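Long-range contacts in putative glycosyltransferase (Mannosyltransferase) involved in glycosylating the PBCV-1 major capsid protein (Paramecium bursaria Chlorella virus 1, PDB 2P73), which probably transfers a sugar from a nucleotide-sugar donor to glycans of the viral major capsid protein, using a manganese-binding GT-A type domain at its N-terminal end: residues I8-G13 and W75-D80; L106-H111 and R168-D173; T176-V181 and F193-G198. All blocks are in the same frame, centred on the assembly; numbering follows the deposited sequence.

In the fold
Contacts 1 and 2 are two parallel strand pairs of one six-stranded mixed sheet, with strand 124-128 running antiparallel between them; their centres are about 15 Å apart. They touch where Trp-75 CH2 meets His-108 CE1 at 3.4 Å. Contact 3 belongs to a separate three-stranded sheet, its centre about 15 Å from that of contact 1 and 16 Å from that of contact 2. Contacts 1 and 3 meet at the active site: Asp-80 and His-195 bind the same manganese ion, and Gly-13 and Gly-198 hold UDP. Contact 2 stands back from the nucleotide, the side chain of Phe-110 being about 12 Å from it and packing on Leu-177 of contact 3.

Contact 1 (I8-G13 and W75-D80); sequences ITILSG and WFLWLD. With MN (manganese (II) ion), chain B; UDP (uridine-5'-diphosphate), chain C.
Leu-11 lays its CD1 methyl at the edge of the Trp-78 indole, 3.7 Å from CE3, the two side chains crossing at about a right angle. Its CG sits between the backbone N and the carbonyl carbon (chi1 59°), which also brings CD2 against Phe-76 CB at 3.7 Å, beside that ring's edge. On the other face of this parallel pair, Ile-10 CG2 meets Leu-79 CD1 at 3.7 Å. Four backbone hydrogen bonds join the strands, from Thr-9 N to Trp-75 O through to Leu-79 N to Leu-11 O. Beyond them Ser-12 OG, turned anti to its own nitrogen (chi1 -170°), gives a fifth bond to Leu-79 O at 2.9 Å. The C-terminal ends of the strands contribute to the nucleotide-sugar site of a GT-A fold. Asp-80, first aspartate of the DxD motif, binds manganese through OD2 at 2.4 Å, while its OD1 accepts Trp-78 NE1 at 2.7 Å, a bond that helps fix the carboxylate. Gly-13 O accepts a hydrogen bond from the ribose O2' of UDP at 2.7 Å. Helix 59-69 covers Leu-11 and Phe-76, helix 20-36 packs on Ile-10 and Leu-79, and strands 39-43 and 124-128 flank the pair.

Contact 2 (L106-H111 and R168-D173); sequences LYHTFH and RYIVHD
His-111 and Asp-173 join just past the ends of two parallel strands at the margin of the GT-A sheet: His-111 NE2 donates to Asp-173 OD1 at 3.0 Å. The carboxylate oxygen uses its anti lone pair and lies near the imidazole plane, although the two flat groups stand 84° apart. The histidine's other nitrogen, ND1, is hydrogen-bonded to Ala-113 N, so both ring nitrogens are engaged. At the opposite end, Leu-106 N donates to Arg-168 O at 2.7 Å. Between these ends run the backbone bonds Ile-170 N to Tyr-107 O, Thr-109 N to Ile-170 O, His-172 N to Thr-109 O and His-111 N to His-172 O. Thr-109 O also receives a weak bond from His-172 ND1 at 3.5 Å.

One face carries an aromatic cluster of His-108, Phe-110 and His-172. The two imidazoles approach edge first, neither over the other's face, though their modelled closeness is doubtful, whereas Phe-110 lies obliquely to His-172, its CD1 3.7 Å from His-172 CB. On the other face Thr-109 and Val-171 lie side by side, their CG2 methyls 3.5 Å apart. Strand 124-128 borders 107-110, and helix 153-164 packs against Tyr-107 and Thr-109; Tyr-107 OH is hydrogen-bonded to Glu-135. Strand 169-172 is an edge strand of the sheet. The Arg-168 chain bends at chi3 (80°), setting its guanidinium face over Leu-106, and NE is held by Asn-104 O; Leu-106 CD1 lies 3.6 Å from Arg-168 CZ.

Contact 3 (T176-V181 and F193-G198); sequences TLNCIV and FVHMCG. With MN (manganese (II) ion), chain B; UDP (uridine-5'-diphosphate), chain C.
Asn-178 and His-195 form the polar core of this short parallel pair, part of the small three-stranded sheet beside the GT-A metal site. His-195 ND1 donates to Asn-178 OD1 at 3.1 Å, on a lone pair in the amide plane, and the amide and ring planes are only 22° apart. Asn-178 ND2 is held in turn by Asn-121, consistent with a second-shell role in orienting the imidazole. Backbone hydrogen bonds run from Phe-193 N to Thr-176 O, Cys-179 N to Phe-193 O, His-195 N to Cys-179 O and Val-181 N to His-195 O. The polar Leu-177 O lies at the edge of the Phe-193 ring, near its plane.

Apolar contacts lie at both ends. Leu-177 CD2 meets Phe-193 CD2 at 3.8 Å. Ile-180 CG2 touches Cys-197 CB at 4.0 Å, and that CB sits over the centre of the His-195 ring. Strand 83-85 flanks 193-195 on its other side.

His-195 NE2 binds manganese at 2.1 Å, its CG being anti to the backbone nitrogen (chi1 -166°), beside Asp-80, Asp-82 and two diphosphate oxygens. Past the inverse gamma turn at Met-196, Gly-198 N donates to UDP O2B at 3.1 Å.

Contact 1 (I8-G13 and W75-D80)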
loop_
_atom_site.group_PDB
_atom_site.type_symbol
_atom_site.label_atom_id
_atom_site.label_comp_id
_atom_site.label_asym_id
_atom_site.label_seq_id
_atom_site.Cartn_x
_atom_site.Cartn_y
_atom_site.Cartn_z
ATOM N N ILE A 8 -0.810 -1.391 -14.352
ATOM C CA ILE A 8 -0.809 -1.295 -12.899
ATOM C C ILE A 8 -1.242 -2.620 -12.307
ATOM O O ILE A 8 -2.236 -3.205 -12.740
ATOM C CB ILE A 8 -1.741 -0.149 -12.401
ATOM C CG1 ILE A 8 -1.236 1.202 -12.922
ATOM C CG2 ILE A 8 -1.872 -0.152 -10.868
ATOM C CD1 ILE A 8 -2.188 2.384 -12.665
ATOM N N THR A 9 -0.474 -3.084 -11.327
ATOM C CA THR A 9 -0.811 -4.253 -10.547
ATOM C C THR A 9 -0.977 -3.830 -9.105
ATOM O O THR A 9 -0.041 -3.327 -8.474
ATOM C CB THR A 9 0.276 -5.338 -10.658
ATOM O OG1 THR A 9 0.386 -5.723 -12.022
ATOM C CG2 THR A 9 -0.074 -6.556 -9.862
ATOM N N ILE A 10 -2.187 -4.013 -8.604
ATOM C CA ILE A 10 -2.504 -3.726 -7.245
ATOM C C ILE A 10 -2.283 -5.021 -6.482
ATOM O O ILE A 10 -2.720 -6.077 -6.917
ATOM C CB ILE A 10 -3.971 -3.232 -7.100
ATOM C CG1 ILE A 10 -4.190 -1.958 -7.941
ATOM C CG2 ILE A 10 -4.311 -3.007 -5.642
ATOM C CD1 ILE A 10 -5.560 -1.275 -7.765
ATOM N N LEU A 11 -1.574 -4.942 -5.363
ATOM C CA LEU A 11 -1.295 -6.122 -4.569
ATOM C C LEU A 11 -1.611 -5.857 -3.089
ATOM O O LEU A 11 -1.548 -4.723 -2.604
ATOM C CB LEU A 11 0.159 -6.621 -4.784
ATOM C CG LEU A 11 1.260 -5.599 -4.446
ATOM C CD1 LEU A 11 2.474 -6.242 -3.780
ATOM C CD2 LEU A 11 1.674 -4.766 -5.645
ATOM N N SER A 12 -2.002 -6.918 -2.396
ATOM C CA SER A 12 -2.318 -6.845 -0.985
ATOM C C SER A 12 -2.145 -8.239 -0.386
ATOM O O SER A 12 -1.673 -9.157 -1.058
ATOM C CB SER A 12 -3.738 -6.315 -0.793
ATOM O OG SER A 12 -4.010 -6.021 0.567
ATOM N N GLY A 13 -2.521 -8.393 0.872
ATOM C CA GLY A 13 -2.385 -9.664 1.552
ATOM C C GLY A 13 -2.554 -9.452 3.036
ATOM O O GLY A 13 -2.262 -8.370 3.550
ATOM N N TRP A 75 3.814 -0.231 -12.883
ATOM C CA TRP A 75 3.694 0.238 -11.508
ATOM C C TRP A 75 3.024 -0.820 -10.624
ATOM O O TRP A 75 1.958 -1.351 -10.968
ATOM C CB TRP A 75 2.903 1.542 -11.450
ATOM C CG TRP A 75 3.639 2.728 -12.026
ATOM C CD1 TRP A 75 3.496 3.251 -13.281
ATOM C CD2 TRP A 75 4.615 3.543 -11.358
ATOM N NE1 TRP A 75 4.332 4.339 -13.438
ATOM C CE2 TRP A 75 5.037 4.532 -12.278
ATOM C CE3 TRP A 75 5.176 3.534 -10.067
ATOM C CZ2 TRP A 75 5.989 5.506 -11.951
ATOM C CZ3 TRP A 75 6.131 4.497 -9.745
ATOM C CH2 TRP A 75 6.525 5.470 -10.688
ATOM N N PHE A 76 3.661 -1.154 -9.506
ATOM C CA PHE A 76 3.020 -2.023 -8.507
ATOM C C PHE A 76 2.460 -1.132 -7.424
ATOM O O PHE A 76 3.133 -0.197 -6.970
ATOM C CB PHE A 76 4.004 -3.025 -7.908
ATOM C CG PHE A 76 4.581 -3.994 -8.918
ATOM C CD1 PHE A 76 3.937 -5.203 -9.198
ATOM C CD2 PHE A 76 5.775 -3.702 -9.573
ATOM C CE1 PHE A 76 4.470 -6.096 -10.116
ATOM C CE2 PHE A 76 6.315 -4.599 -10.505
ATOM C CZ PHE A 76 5.654 -5.803 -10.770
ATOM N N LEU A 77 1.221 -1.394 -7.030
ATOM C CA LEU A 77 0.589 -0.591 -5.999
ATOM C C LEU A 77 0.224 -1.442 -4.801
ATOM O O LEU A 77 -0.667 -2.300 -4.886
ATOM C CB LEU A 77 -0.628 0.168 -6.534
ATOM C CG LEU A 77 -1.487 0.907 -5.503
ATOM C CD1 LEU A 77 -0.679 1.968 -4.717
ATOM C CD2 LEU A 77 -2.743 1.529 -6.150
ATOM N N TRP A 78 0.928 -1.196 -3.692
ATOM C CA TRP A 78 0.629 -1.836 -2.438
ATOM C C TRP A 78 -0.474 -1.068 -1.721
ATOM O O TRP A 78 -0.393 0.153 -1.564
ATOM C CB TRP A 78 1.854 -1.916 -1.522
ATOM C CG TRP A 78 1.454 -2.435 -0.161
ATOM C CD1 TRP A 78 1.210 -1.689 0.983
ATOM C CD2 TRP A 78 1.218 -3.797 0.196
ATOM N NE1 TRP A 78 0.853 -2.521 2.017
ATOM C CE2 TRP A 78 0.829 -3.815 1.559
ATOM C CE3 TRP A 78 1.295 -5.013 -0.503
ATOM C CZ2 TRP A 78 0.519 -5.010 2.236
ATOM C CZ3 TRP A 78 0.993 -6.194 0.177
ATOM C CH2 TRP A 78 0.625 -6.184 1.531
ATOM N N LEU A 79 -1.509 -1.803 -1.328
ATOM C CA LEU A 79 -2.554 -1.301 -0.452
ATOM C C LEU A 79 -2.629 -2.219 0.747
ATOM O O LEU A 79 -2.715 -3.450 0.616
ATOM C CB LEU A 79 -3.911 -1.304 -1.148
ATOM C CG LEU A 79 -4.094 -0.545 -2.450
ATOM C CD1 LEU A 79 -5.486 -0.767 -2.971
ATOM C CD2 LEU A 79 -3.801 0.933 -2.272
ATOM N N ASP A 80 -2.555 -1.618 1.925
ATOM C CA ASP A 80 -2.750 -2.353 3.155
ATOM C C ASP A 80 -4.127 -3.007 3.143
ATOM O O ASP A 80 -5.081 -2.485 2.538
ATOM C CB ASP A 80 -2.662 -1.412 4.337
ATOM C CG ASP A 80 -1.246 -1.288 4.911
ATOM O OD1 ASP A 80 -0.290 -1.913 4.420
ATOM O OD2 ASP A 80 -1.078 -0.549 5.891
HETATM MN MN MN B . -2.904 -0.086 7.371
HETATM N N1 UDP C . -0.447 -7.347 8.705
HETATM C C2 UDP C . -0.925 -8.652 8.761
HETATM N N3 UDP C . -1.503 -9.127 9.902
HETATM C C4 UDP C . -1.641 -8.310 10.998
HETATM C C5 UDP C . -1.166 -6.989 10.941
HETATM C C6 UDP C . -0.331 -6.634 9.875
HETATM O O2 UDP C . -0.823 -9.431 7.830
HETATM O O4 UDP C . -2.179 -8.781 12.002
HETATM C "C1'" UDP C . 0.173 -6.870 7.453
HETATM C "C2'" UDP C . -0.955 -6.651 6.461
HETATM O "O2'" UDP C . -0.542 -7.154 5.210
HETATM C "C3'" UDP C . -1.158 -5.147 6.454
HETATM C "C4'" UDP C . 0.185 -4.584 6.923
HETATM O "O4'" UDP C . 0.855 -5.633 7.606
HETATM O "O3'" UDP C . -1.528 -4.712 5.165
HETATM C "C5'" UDP C . 0.073 -3.393 7.859
HETATM O "O5'" UDP C . -0.776 -3.730 8.933
HETATM P PA UDP C . -1.764 -2.631 9.540
HETATM O O1A UDP C . -2.587 -2.027 8.464
HETATM O O2A UDP C . -2.601 -3.134 10.634
HETATM O O3A UDP C . -0.778 -1.448 10.055
HETATM P PB UDP C . -1.269 0.049 10.387
HETATM O O1B UDP C . -1.707 0.819 9.188
HETATM O O2B UDP C . -2.443 0.003 11.290
HETATM O O3B UDP C . -0.130 0.804 10.997
#

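Contact 2 (L106-H111 and R168-D173)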
loop_
_atom_site.group_PDB
_atom_site.type_symbol
_atom_site.label_atom_id
_atom_site.label_comp_id
_atom_site.label_asym_id
_atom_site.label_seq_id
_atom_site.Cartn_x
_atom_site.Cartn_y
_atom_site.Cartn_z
ATOM N N LEU A 106 10.903 6.402 -8.931
ATOM C CA LEU A 106 10.792 5.005 -8.542
ATOM C C LEU A 106 9.696 4.734 -7.497
ATOM O O LEU A 106 9.130 3.645 -7.478
ATOM C CB LEU A 106 12.136 4.486 -8.025
ATOM C CG LEU A 106 13.305 4.334 -9.010
ATOM C CD1 LEU A 106 14.624 4.196 -8.237
ATOM C CD2 LEU A 106 13.097 3.167 -9.997
ATOM N N TYR A 107 9.425 5.711 -6.631
ATOM C CA TYR A 107 8.422 5.568 -5.573
ATOM C C TYR A 107 7.501 6.777 -5.530
ATOM O O TYR A 107 7.978 7.914 -5.551
ATOM C CB TYR A 107 9.087 5.432 -4.194
ATOM C CG TYR A 107 9.684 4.077 -3.875
ATOM C CD1 TYR A 107 8.989 3.149 -3.096
ATOM C CD2 TYR A 107 10.960 3.742 -4.306
ATOM C CE1 TYR A 107 9.535 1.913 -2.795
ATOM C CE2 TYR A 107 11.519 2.501 -4.008
ATOM C CZ TYR A 107 10.798 1.588 -3.251
ATOM O OH TYR A 107 11.368 0.350 -2.947
ATOM N N HIS A 108 6.191 6.537 -5.465
ATOM C CA HIS A 108 5.273 7.597 -5.070
ATOM C C HIS A 108 4.717 7.226 -3.717
ATOM O O HIS A 108 4.171 6.131 -3.530
ATOM C CB HIS A 108 4.143 7.818 -6.066
ATOM C CG HIS A 108 4.591 8.398 -7.364
ATOM N ND1 HIS A 108 4.939 7.615 -8.445
ATOM C CD2 HIS A 108 4.761 9.682 -7.755
ATOM C CE1 HIS A 108 5.289 8.394 -9.453
ATOM N NE2 HIS A 108 5.192 9.652 -9.062
ATOM N N THR A 109 4.882 8.147 -2.776
ATOM C CA THR A 109 4.519 7.900 -1.388
ATOM C C THR A 109 3.669 9.046 -0.854
ATOM O O THR A 109 3.414 9.999 -1.593
ATOM C CB THR A 109 5.777 7.638 -0.515
ATOM O OG1 THR A 109 5.363 7.250 0.791
ATOM C CG2 THR A 109 6.648 8.860 -0.387
ATOM N N PHE A 110 3.242 8.952 0.401
ATOM C CA PHE A 110 2.290 9.905 0.959
ATOM C C PHE A 110 2.619 10.225 2.413
ATOM O O PHE A 110 3.001 9.343 3.182
ATOM C CB PHE A 110 0.863 9.365 0.849
ATOM C CG PHE A 110 0.460 8.998 -0.550
ATOM C CD1 PHE A 110 -0.064 9.951 -1.407
ATOM C CD2 PHE A 110 0.604 7.699 -1.009
ATOM C CE1 PHE A 110 -0.436 9.617 -2.694
ATOM C CE2 PHE A 110 0.234 7.358 -2.296
ATOM C CZ PHE A 110 -0.287 8.319 -3.139
ATOM N N HIS A 111 2.468 11.493 2.784
ATOM C CA HIS A 111 2.672 11.918 4.163
ATOM C C HIS A 111 1.371 11.858 4.957
ATOM O O HIS A 111 0.303 11.613 4.398
ATOM C CB HIS A 111 3.250 13.333 4.209
ATOM C CG HIS A 111 2.254 14.403 3.888
ATOM N ND1 HIS A 111 1.176 14.684 4.699
ATOM C CD2 HIS A 111 2.173 15.261 2.844
ATOM C CE1 HIS A 111 0.472 15.669 4.169
ATOM N NE2 HIS A 111 1.056 16.038 3.043
ATOM N N ARG A 168 14.458 10.480 -6.966
ATOM C CA ARG A 168 13.725 9.375 -7.595
ATOM C C ARG A 168 12.489 8.927 -6.792
ATOM O O ARG A 168 11.998 7.802 -6.935
ATOM C CB ARG A 168 14.669 8.207 -7.908
ATOM C CG ARG A 168 15.798 8.561 -8.929
ATOM C CD ARG A 168 16.460 7.311 -9.537
ATOM N NE ARG A 168 15.647 6.740 -10.617
ATOM C CZ ARG A 168 15.906 5.596 -11.259
ATOM N NH1 ARG A 168 16.970 4.852 -10.937
ATOM N NH2 ARG A 168 15.097 5.189 -12.226
ATOM N N TYR A 169 11.991 9.820 -5.947
ATOM C CA TYR A 169 10.780 9.578 -5.170
ATOM C C TYR A 169 10.019 10.879 -4.968
ATOM O O TYR A 169 10.593 11.981 -5.061
ATOM C CB TYR A 169 11.099 8.944 -3.805
ATOM C CG TYR A 169 11.894 9.851 -2.889
ATOM C CD1 TYR A 169 11.251 10.722 -2.005
ATOM C CD2 TYR A 169 13.297 9.847 -2.915
ATOM C CE1 TYR A 169 11.983 11.565 -1.161
ATOM C CE2 TYR A 169 14.039 10.692 -2.082
ATOM C CZ TYR A 169 13.380 11.544 -1.211
ATOM O OH TYR A 169 14.113 12.368 -0.380
ATOM N N ILE A 170 8.725 10.742 -4.695
ATOM C CA ILE A 170 7.879 11.896 -4.441
ATOM C C ILE A 170 6.994 11.597 -3.252
ATOM O O ILE A 170 6.431 10.501 -3.154
ATOM C CB ILE A 170 6.990 12.272 -5.673
ATOM C CG1 ILE A 170 7.852 12.588 -6.899
ATOM C CG2 ILE A 170 6.086 13.467 -5.345
ATOM C CD1 ILE A 170 7.044 12.923 -8.172
ATOM N N VAL A 171 6.891 12.566 -2.349
ATOM C CA VAL A 171 5.965 12.487 -1.226
ATOM C C VAL A 171 4.771 13.390 -1.544
ATOM O O VAL A 171 4.934 14.602 -1.661
ATOM C CB VAL A 171 6.640 12.894 0.119
ATOM C CG1 VAL A 171 5.691 12.688 1.273
ATOM C CG2 VAL A 171 7.930 12.082 0.360
ATOM N N HIS A 172 3.585 12.794 -1.713
ATOM C CA HIS A 172 2.368 13.555 -2.009
ATOM C C HIS A 172 1.489 13.769 -0.774
ATOM O O HIS A 172 1.633 13.064 0.241
ATOM C CB HIS A 172 1.520 12.839 -3.057
ATOM C CG HIS A 172 2.189 12.652 -4.381
ATOM N ND1 HIS A 172 2.915 11.521 -4.696
ATOM C CD2 HIS A 172 2.200 13.427 -5.490
ATOM C CE1 HIS A 172 3.359 11.617 -5.935
ATOM N NE2 HIS A 172 2.943 12.767 -6.438
ATOM N N ASP A 173 0.576 14.737 -0.881
ATOM C CA ASP A 173 -0.562 14.866 0.035
ATOM C C ASP A 173 -1.394 13.573 -0.010
ATOM O O ASP A 173 -1.575 12.994 -1.071
ATOM C CB ASP A 173 -1.464 16.049 -0.355
ATOM C CG ASP A 173 -0.764 17.412 -0.257
ATOM O OD1 ASP A 173 0.063 17.632 0.667
ATOM O OD2 ASP A 173 -1.064 18.276 -1.120
#

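Contact 3 (T176-V181 and F193-G198)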
loop_
_atom_site.group_PDB
_atom_site.type_symbol
_atom_site.label_atom_id
_atom_site.label_comp_id
_atom_site.label_asym_id
_atom_site.label_seq_id
_atom_site.Cartn_x
_atom_site.Cartn_y
_atom_site.Cartn_z
ATOM N N THR A 176 -6.574 12.052 -1.224
ATOM C CA THR A 176 -7.381 11.179 -2.076
ATOM C C THR A 176 -6.882 9.727 -2.146
ATOM O O THR A 176 -7.680 8.806 -2.324
ATOM C CB THR A 176 -7.495 11.754 -3.511
ATOM O OG1 THR A 176 -6.183 12.002 -4.025
ATOM C CG2 THR A 176 -8.272 13.084 -3.504
ATOM N N LEU A 177 -5.573 9.521 -1.995
ATOM C CA LEU A 177 -4.966 8.203 -2.230
ATOM C C LEU A 177 -4.488 7.454 -0.987
ATOM O O LEU A 177 -4.233 6.251 -1.046
ATOM C CB LEU A 177 -3.826 8.321 -3.235
ATOM C CG LEU A 177 -4.264 8.687 -4.662
ATOM C CD1 LEU A 177 -3.092 9.256 -5.471
ATOM C CD2 LEU A 177 -4.882 7.494 -5.359
ATOM N N ASN A 178 -4.326 8.159 0.127
ATOM C CA ASN A 178 -4.030 7.490 1.407
ATOM C C ASN A 178 -4.805 8.190 2.519
ATOM O O ASN A 178 -4.220 8.708 3.467
ATOM C CB ASN A 178 -2.524 7.444 1.713
ATOM C CG ASN A 178 -2.163 6.407 2.785
ATOM O OD1 ASN A 178 -3.026 5.908 3.537
ATOM N ND2 ASN A 178 -0.874 6.082 2.869
ATOM N N CYS A 179 -6.127 8.213 2.386
ATOM C CA CYS A 179 -6.949 9.028 3.275
ATOM C C CYS A 179 -7.293 8.303 4.575
ATOM O O CYS A 179 -8.244 7.519 4.635
ATOM C CB CYS A 179 -8.201 9.530 2.565
ATOM S SG CYS A 179 -9.179 10.620 3.587
ATOM N N ILE A 180 -6.496 8.579 5.606
ATOM C CA ILE A 180 -6.673 8.005 6.948
ATOM C C ILE A 180 -7.973 8.529 7.541
ATOM O O ILE A 180 -8.174 9.744 7.620
ATOM C CB ILE A 180 -5.456 8.328 7.870
ATOM C CG1 ILE A 180 -4.165 7.802 7.246
ATOM C CG2 ILE A 180 -5.638 7.715 9.259
ATOM C CD1 ILE A 180 -2.888 8.363 7.901
ATOM N N VAL A 181 -8.864 7.606 7.920
ATOM C CA VAL A 181 -10.230 7.951 8.326
ATOM C C VAL A 181 -10.260 8.867 9.546
ATOM O O VAL A 181 -10.969 9.872 9.550
ATOM C CB VAL A 181 -11.185 6.702 8.543
ATOM C CG1 VAL A 181 -11.306 5.859 7.287
ATOM C CG2 VAL A 181 -10.747 5.832 9.691
ATOM N N PHE A 193 -8.798 5.938 -2.146
ATOM C CA PHE A 193 -8.353 4.924 -1.192
ATOM C C PHE A 193 -8.476 5.424 0.251
ATOM O O PHE A 193 -7.870 6.428 0.623
ATOM C CB PHE A 193 -6.916 4.486 -1.498
ATOM C CG PHE A 193 -6.749 3.830 -2.853
ATOM C CD1 PHE A 193 -7.664 2.873 -3.304
ATOM C CD2 PHE A 193 -5.673 4.150 -3.661
ATOM C CE1 PHE A 193 -7.519 2.286 -4.542
ATOM C CE2 PHE A 193 -5.522 3.561 -4.899
ATOM C CZ PHE A 193 -6.448 2.624 -5.339
ATOM N N VAL A 194 -9.272 4.731 1.052
ATOM C CA VAL A 194 -9.513 5.131 2.437
ATOM C C VAL A 194 -8.822 4.137 3.389
ATOM O O VAL A 194 -9.008 2.933 3.232
ATOM C CB VAL A 194 -11.025 5.222 2.718
ATOM C CG1 VAL A 194 -11.297 5.538 4.198
ATOM C CG2 VAL A 194 -11.682 6.291 1.794
ATOM N N HIS A 195 -8.015 4.648 4.330
ATOM C CA HIS A 195 -7.147 3.823 5.194
ATOM C C HIS A 195 -7.674 3.845 6.623
ATOM O O HIS A 195 -7.730 4.904 7.251
ATOM C CB HIS A 195 -5.714 4.374 5.210
ATOM C CG HIS A 195 -4.680 3.444 5.784
ATOM N ND1 HIS A 195 -3.333 3.704 5.680
ATOM C CD2 HIS A 195 -4.777 2.249 6.423
ATOM C CE1 HIS A 195 -2.647 2.724 6.240
ATOM N NE2 HIS A 195 -3.496 1.823 6.697
ATOM N N MET A 196 -8.047 2.675 7.135
ATOM C CA MET A 196 -8.502 2.549 8.516
ATOM C C MET A 196 -7.322 2.339 9.438
ATOM O O MET A 196 -7.330 1.447 10.273
ATOM C CB MET A 196 -9.461 1.386 8.665
ATOM C CG MET A 196 -10.716 1.472 7.825
ATOM S SD MET A 196 -11.687 -0.012 8.034
ATOM C CE MET A 196 -10.686 -1.253 7.217
ATOM N N CYS A 197 -6.308 3.174 9.272
ATOM C CA CYS A 197 -5.008 3.051 9.945
ATOM C C CYS A 197 -5.056 3.213 11.478
ATOM O O CYS A 197 -5.728 4.126 12.001
ATOM C CB CYS A 197 -4.070 4.090 9.354
ATOM S SG CYS A 197 -2.496 4.200 10.185
ATOM N N GLY A 198 -4.324 2.345 12.183
ATOM C CA GLY A 198 -4.154 2.462 13.640
ATOM C C GLY A 198 -5.407 2.218 14.480
ATOM O O GLY A 198 -5.613 2.879 15.510
HETATM MN MN MN B . -2.904 -0.086 7.371
HETATM N N1 UDP C . -0.447 -7.347 8.705
HETATM C C2 UDP C . -0.925 -8.652 8.761
HETATM N N3 UDP C . -1.503 -9.127 9.902
HETATM C C4 UDP C . -1.641 -8.310 10.998
HETATM C C5 UDP C . -1.166 -6.989 10.941
HETATM C C6 UDP C . -0.331 -6.634 9.875
HETATM O O2 UDP C . -0.823 -9.431 7.830
HETATM O O4 UDP C . -2.179 -8.781 12.002
HETATM C "C1'" UDP C . 0.173 -6.870 7.453
HETATM C "C2'" UDP C . -0.955 -6.651 6.461
HETATM O "O2'" UDP C . -0.542 -7.154 5.210
HETATM C "C3'" UDP C . -1.158 -5.147 6.454
HETATM C "C4'" UDP C . 0.185 -4.584 6.923
HETATM O "O4'" UDP C . 0.855 -5.633 7.606
HETATM O "O3'" UDP C . -1.528 -4.712 5.165
HETATM C "C5'" UDP C . 0.073 -3.393 7.859
HETATM O "O5'" UDP C . -0.776 -3.730 8.933
HETATM P PA UDP C . -1.764 -2.631 9.540
HETATM O O1A UDP C . -2.587 -2.027 8.464
HETATM O O2A UDP C . -2.601 -3.134 10.634
HETATM O O3A UDP C . -0.778 -1.448 10.055
HETATM P PB UDP C . -1.269 0.049 10.387
HETATM O O1B UDP C . -1.707 0.819 9.188
HETATM O O2B UDP C . -2.443 0.003 11.290
HETATM O O3B UDP C . -0.130 0.804 10.997
#